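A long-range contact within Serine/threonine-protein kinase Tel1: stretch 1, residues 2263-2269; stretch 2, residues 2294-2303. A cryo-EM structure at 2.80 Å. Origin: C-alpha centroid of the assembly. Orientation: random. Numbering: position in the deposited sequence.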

# COMPACT_ATOMS: atom_id res chain seq x y z
N SER A 2263 -23.12 3.34 13.61
CA SER A 2263 -23.08 2.43 14.74
C SER A 2263 -23.77 1.12 14.38
O SER A 2263 -24.76 1.12 13.65
N PRO A 2264 -23.28 -0.00 14.89
CA PRO A 2264 -23.85 -1.30 14.52
C PRO A 2264 -25.31 -1.48 14.89
O PRO A 2264 -25.91 -2.51 14.56
N ASP A 2265 -25.91 -0.52 15.57
CA ASP A 2265 -27.33 -0.58 15.86
C ASP A 2265 -28.17 0.10 14.80
O ASP A 2265 -29.35 -0.23 14.65
N ALA A 2266 -27.60 1.05 14.06
CA ALA A 2266 -28.27 1.65 12.92
C ALA A 2266 -28.05 0.86 11.64
O ALA A 2266 -28.89 0.92 10.74
N ILE A 2267 -26.95 0.12 11.54
CA ILE A 2267 -26.73 -0.74 10.39
C ILE A 2267 -27.80 -1.81 10.32
O ILE A 2267 -28.34 -2.09 9.25
N GLN A 2268 -28.14 -2.41 11.45
CA GLN A 2268 -29.17 -3.44 11.45
C GLN A 2268 -30.55 -2.86 11.22
O GLN A 2268 -31.42 -3.52 10.65
N LYS A 2269 -30.77 -1.62 11.64
CA LYS A 2269 -32.09 -1.02 11.52
C LYS A 2269 -32.35 -0.46 10.13
O LYS A 2269 -33.50 -0.47 9.67
N GLN A 2294 -25.07 -12.47 5.12
CA GLN A 2294 -24.77 -11.12 5.60
C GLN A 2294 -25.25 -10.92 7.03
O GLN A 2294 -24.49 -10.49 7.90
N PHE A 2295 -26.52 -11.23 7.28
CA PHE A 2295 -27.08 -10.97 8.59
C PHE A 2295 -26.47 -11.87 9.65
O PHE A 2295 -26.22 -11.42 10.78
N ALA A 2296 -26.21 -13.13 9.33
CA ALA A 2296 -25.61 -14.04 10.30
C ALA A 2296 -24.21 -13.61 10.67
O ALA A 2296 -23.84 -13.63 11.85
N VAL A 2297 -23.40 -13.22 9.69
CA VAL A 2297 -22.04 -12.77 9.98
C VAL A 2297 -22.06 -11.48 10.79
O VAL A 2297 -21.25 -11.30 11.70
N PHE A 2298 -23.00 -10.58 10.50
CA PHE A 2298 -23.15 -9.38 11.32
C PHE A 2298 -23.44 -9.72 12.77
O PHE A 2298 -22.77 -9.23 13.68
N CYS A 2299 -24.46 -10.54 13.02
CA CYS A 2299 -24.82 -10.87 14.40
C CYS A 2299 -23.69 -11.59 15.11
O CYS A 2299 -23.43 -11.36 16.30
N ASP A 2300 -22.99 -12.48 14.41
CA ASP A 2300 -21.86 -13.17 15.01
C ASP A 2300 -20.78 -12.19 15.41
O ASP A 2300 -20.24 -12.26 16.52
N GLU A 2301 -20.44 -11.26 14.53
CA GLU A 2301 -19.46 -10.24 14.86
C GLU A 2301 -19.92 -9.38 16.03
O GLU A 2301 -19.09 -8.86 16.78
N GLN A 2302 -21.23 -9.21 16.20
CA GLN A 2302 -21.71 -8.44 17.34
C GLN A 2302 -21.59 -9.23 18.63
O GLN A 2302 -21.49 -8.63 19.71
N LEU A 2303 -21.62 -10.56 18.56
CA LEU A 2303 -21.41 -11.36 19.77
C LEU A 2303 -19.96 -11.30 20.23
O LEU A 2303 -19.67 -10.93 21.37

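This is a small, mostly apolar contact between two nearly antiparallel helical segments, centred on the ring of Phe2298 and held without any hydrogen bond across the stretches. The N-to-C directions differ by 160°, and the axes approach no closer than 11.7 Å, a separation that leaves side chains to bridge the gap; the two stretches together bury 253 Å². The antiparallel course sets the register: Pro2264 CA lies 8.0 Å from Gln2302 CA, and Gln2268 CA lies 8.3 Å from Phe2295 CA.

Phe2298 points toward stretch 1 and has the largest area covered, 78 Å². With chi1 at 174° (t) and chi2 at 83°, its ring reaches three residues. Its CZ comes 3.1 Å from Pro2264 O, which sits at the ring edge, near the ring plane, where the polarised C-H groups of an aromatic ring can face a carbonyl oxygen. The same CZ is 4.2 Å from Pro2264 CB. Ile2267, in the m,t rotamer, brings CG2 to 4.2 Å from Phe2298 CE1, while Gln2268 CB lies 3.8 Å from Phe2298 CE2; both approach the ring obliquely.

Gln2268 is extended, with chi1 and chi2 both t, and packs along its length: beyond CB, its CG stands 3.9 Å from Phe2295 CE1, and its amide NE2 lies 4.0 Å from Phe2295 CZ. Its NE2 is hydrogen-bonded elsewhere in the structure. Phe2295 starts sideways at CA-to-CB, but chi1 of -157° (t) carries the ring end nearer to Gln2268.

At the other end, the CA-to-CB bond of Gln2302 points toward stretch 1, and the side chain folds through m,m torsions, placing OE1 3.4 Å from Pro2264 CB, a polar atom against carbon. Asp2265 and Ala2266 direct their CB atoms away, so the side of stretch 1 that meets stretch 2 is supplied by Pro2264, Ile2267 and Gln2268.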

# COMPACT_ATOMS: atom_id res chain seq x y z
CB SER A 2263 -23.77 3.06 15.95
OG SER A 2263 -25.17 2.95 15.84
CB PRO A 2264 -22.97 -2.29 15.28
CG PRO A 2264 -22.32 -1.50 16.32
CD PRO A 2264 -22.10 -0.16 15.75
CB ASP A 2265 -27.61 0.06 17.23
CG ASP A 2265 -29.03 -0.14 17.68
OD1 ASP A 2265 -29.58 -1.25 17.46
OD2 ASP A 2265 -29.61 0.80 18.26
CB ALA A 2266 -27.78 3.08 12.71
CB ILE A 2267 -25.33 -1.36 10.43
CG1 ILE A 2267 -24.27 -0.28 10.37
CG2 ILE A 2267 -25.13 -2.30 9.28
CD1 ILE A 2267 -22.89 -0.81 10.52
CB GLN A 2268 -29.14 -4.19 12.77
CG GLN A 2268 -30.18 -5.27 12.87
CD GLN A 2268 -30.31 -5.81 14.26
OE1 GLN A 2268 -29.42 -5.62 15.09
NE2 GLN A 2268 -31.41 -6.48 14.54
CB LYS A 2269 -32.22 0.08 12.57
CG LYS A 2269 -33.52 0.83 12.57
CD LYS A 2269 -33.40 2.05 13.47
CE LYS A 2269 -34.73 2.76 13.65
NZ LYS A 2269 -34.62 3.88 14.63
CB GLN A 2294 -25.44 -10.12 4.67
CG GLN A 2294 -24.92 -8.72 4.77
CD GLN A 2294 -23.53 -8.63 4.24
OE1 GLN A 2294 -23.26 -9.02 3.11
NE2 GLN A 2294 -22.63 -8.13 5.06
CB PHE A 2295 -28.59 -11.14 8.54
CG PHE A 2295 -29.31 -10.41 9.61
CD1 PHE A 2295 -28.67 -9.46 10.36
CD2 PHE A 2295 -30.62 -10.68 9.88
CE1 PHE A 2295 -29.32 -8.80 11.35
CE2 PHE A 2295 -31.28 -10.01 10.87
CZ PHE A 2295 -30.63 -9.08 11.61
CB ALA A 2296 -25.60 -15.46 9.75
CB VAL A 2297 -21.25 -12.63 8.68
CG1 VAL A 2297 -19.95 -11.94 8.93
CG2 VAL A 2297 -21.01 -13.98 8.09
CB PHE A 2298 -24.24 -8.49 10.74
CG PHE A 2298 -24.56 -7.30 11.59
CD1 PHE A 2298 -23.80 -6.16 11.51
CD2 PHE A 2298 -25.64 -7.32 12.44
CE1 PHE A 2298 -24.09 -5.07 12.28
CE2 PHE A 2298 -25.93 -6.23 13.22
CZ PHE A 2298 -25.16 -5.11 13.13
CB CYS A 2299 -26.09 -11.71 14.43
SG CYS A 2299 -27.58 -10.85 13.98
CB ASP A 2300 -21.30 -14.20 14.03
CG ASP A 2300 -20.46 -15.24 14.70
OD1 ASP A 2300 -20.34 -15.20 15.93
OD2 ASP A 2300 -19.91 -16.11 13.99
CB GLU A 2301 -19.19 -9.39 13.63
CG GLU A 2301 -18.24 -8.25 13.83
CD GLU A 2301 -18.23 -7.33 12.63
OE1 GLU A 2301 -19.08 -7.52 11.73
OE2 GLU A 2301 -17.37 -6.42 12.58
CB GLN A 2302 -23.16 -8.01 17.15
CG GLN A 2302 -23.37 -7.09 15.99
CD GLN A 2302 -22.39 -5.97 15.96
OE1 GLN A 2302 -22.24 -5.23 16.93
NE2 GLN A 2302 -21.69 -5.82 14.85
CB LEU A 2303 -21.84 -12.80 19.53
CG LEU A 2303 -23.32 -13.08 19.69
CD1 LEU A 2303 -23.58 -14.55 19.48
CD2 LEU A 2303 -23.77 -12.64 21.05